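Local coordinates for protein MS5a (Brassica napus, PDB 6L77) that has no firmly established function but is linked to meiosis, its cystatin-like folds being associated with non-canonical enhancement of the protease papain, at residues A[11-16]-A[146-151]. Numbering follows the deposited sequence.
Sequences PLVVKL and SFFNRD
Two helices of the cystatin-like part of MS5, 12-29 and 138-150, meet here nearly antiparallel, the start of the first beside the end of the second. Between residues 12-16 and 146-150 their axes come no closer than 11.5 Å, a wide spacing bridged from one side by the ring of F148 and from the other by L12, V13 and L16. CG of F148 stands anti to the backbone N (chi1 169°), which carries the ring across to these three residues, brought to the same side by one turn of helix. No hydrogen bond joins the segments. L12 reaches past the phenyl group in the opposing direction and lays CD2 3.6 Å from CD1 of F148. At the far end of the ring, V13 offers its branch point: CB lies 3.9 Å from CZ of F148, and CG2 sits near CE2. Its branching at CB puts carbon close to the backbone, where CZ and CE2 of the ring arrive. L16 comes in at the root of the ring, CD1 being 3.8 Å from CG of F148. The same methyl makes an off-centre CH-pi contact, 4.2 Å from the ring centroid. All three approach from one side of the ring plane, L12 beside CD1 and CE1, L16 by CG and CD2; leucine's branched end lets a methyl reach the ring from a helix this far away. H156, in the loop after helix 138-150, adds an edge-to-face ring contact with F148 and touches L12. V14, on another face of its helix, packs on I38 and Y41 of strand 34-45 and on I54 of strand 49-60, while S146 rests on A206 and V208 of strand 201-212; the helix pair thus lies against separate parts of the antiparallel sheet.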
# COMPACT_ATOMS: atom_id res chain seq x y z
N PRO A 11 -11.17 -9.69 10.04
CA PRO A 11 -11.40 -8.28 9.70
C PRO A 11 -10.58 -7.85 8.49
O PRO A 11 -9.43 -8.27 8.31
CB PRO A 11 -10.95 -7.52 10.96
CG PRO A 11 -11.03 -8.54 12.06
CD PRO A 11 -10.71 -9.86 11.43
N LEU A 12 -11.17 -6.98 7.68
CA LEU A 12 -10.50 -6.56 6.45
C LEU A 12 -9.16 -5.90 6.73
O LEU A 12 -8.20 -6.12 5.98
CB LEU A 12 -11.41 -5.62 5.65
CG LEU A 12 -10.87 -5.08 4.32
CD1 LEU A 12 -10.36 -6.21 3.44
CD2 LEU A 12 -11.94 -4.28 3.59
N VAL A 13 -9.04 -5.13 7.81
CA VAL A 13 -7.78 -4.44 8.07
C VAL A 13 -6.65 -5.44 8.28
O VAL A 13 -5.51 -5.21 7.85
CB VAL A 13 -7.92 -3.47 9.28
CG1 VAL A 13 -8.18 -4.20 10.59
CG2 VAL A 13 -6.66 -2.61 9.41
N VAL A 14 -6.96 -6.59 8.90
CA VAL A 14 -5.92 -7.59 9.13
C VAL A 14 -5.50 -8.22 7.81
O VAL A 14 -4.31 -8.45 7.57
CB VAL A 14 -6.42 -8.65 10.13
CG1 VAL A 14 -5.42 -9.76 10.28
CG2 VAL A 14 -6.69 -8.00 11.49
N LYS A 15 -6.47 -8.53 6.94
CA LYS A 15 -6.11 -9.06 5.63
C LYS A 15 -5.26 -8.06 4.85
O LYS A 15 -4.27 -8.44 4.23
CB LYS A 15 -7.38 -9.41 4.85
CG LYS A 15 -7.08 -9.97 3.48
CD LYS A 15 -8.35 -10.31 2.72
CE LYS A 15 -8.05 -10.57 1.25
NZ LYS A 15 -9.31 -10.84 0.50
N LEU A 16 -5.62 -6.78 4.91
CA LEU A 16 -4.84 -5.77 4.19
C LEU A 16 -3.43 -5.65 4.76
O LEU A 16 -2.45 -5.60 4.00
CB LEU A 16 -5.57 -4.42 4.22
CG LEU A 16 -6.87 -4.34 3.42
CD1 LEU A 16 -7.61 -3.03 3.71
CD2 LEU A 16 -6.62 -4.48 1.93
N SER A 146 -6.46 2.79 0.71
CA SER A 146 -6.98 4.15 0.73
C SER A 146 -8.50 4.15 0.74
O SER A 146 -9.14 4.89 1.50
CB SER A 146 -6.46 4.93 -0.48
OG SER A 146 -5.05 4.98 -0.49
N PHE A 147 -9.12 3.34 -0.13
CA PHE A 147 -10.58 3.28 -0.18
C PHE A 147 -11.15 2.80 1.14
O PHE A 147 -12.16 3.34 1.63
CB PHE A 147 -11.01 2.36 -1.33
CG PHE A 147 -12.50 2.27 -1.50
CD1 PHE A 147 -13.24 3.36 -1.93
CD2 PHE A 147 -13.17 1.08 -1.22
CE1 PHE A 147 -14.62 3.28 -2.07
CE2 PHE A 147 -14.55 0.99 -1.37
CZ PHE A 147 -15.27 2.09 -1.79
N PHE A 148 -10.52 1.78 1.74
CA PHE A 148 -10.96 1.23 3.02
C PHE A 148 -10.97 2.29 4.11
O PHE A 148 -11.93 2.39 4.89
CB PHE A 148 -10.03 0.07 3.40
CG PHE A 148 -10.21 -0.42 4.80
CD1 PHE A 148 -11.35 -1.13 5.17
CD2 PHE A 148 -9.22 -0.19 5.75
CE1 PHE A 148 -11.51 -1.59 6.45
CE2 PHE A 148 -9.38 -0.65 7.05
CZ PHE A 148 -10.53 -1.35 7.40
N ASN A 149 -9.91 3.10 4.17
CA ASN A 149 -9.82 4.13 5.20
C ASN A 149 -10.78 5.30 4.99
O ASN A 149 -10.90 6.14 5.88
CB ASN A 149 -8.39 4.66 5.32
CG ASN A 149 -7.50 3.75 6.13
OD1 ASN A 149 -7.58 3.73 7.36
ND2 ASN A 149 -6.64 2.97 5.46
N ARG A 150 -11.45 5.38 3.83
CA ARG A 150 -12.49 6.40 3.71
C ARG A 150 -13.65 6.14 4.67
O ARG A 150 -14.19 7.08 5.26
CB ARG A 150 -13.01 6.47 2.27
CG ARG A 150 -12.00 6.98 1.25
CD ARG A 150 -12.72 7.35 -0.03
NE ARG A 150 -13.85 8.21 0.26
CZ ARG A 150 -13.80 9.54 0.26
NH1 ARG A 150 -12.66 10.15 -0.04
NH2 ARG A 150 -14.88 10.24 0.56
N ASP A 151 -14.04 4.88 4.81
CA ASP A 151 -15.09 4.51 5.76
C ASP A 151 -14.93 3.02 6.02
O ASP A 151 -15.31 2.20 5.17
CB ASP A 151 -16.47 4.85 5.23
CG ASP A 151 -17.55 4.70 6.28
OD1 ASP A 151 -17.60 3.65 6.96
OD2 ASP A 151 -18.36 5.64 6.44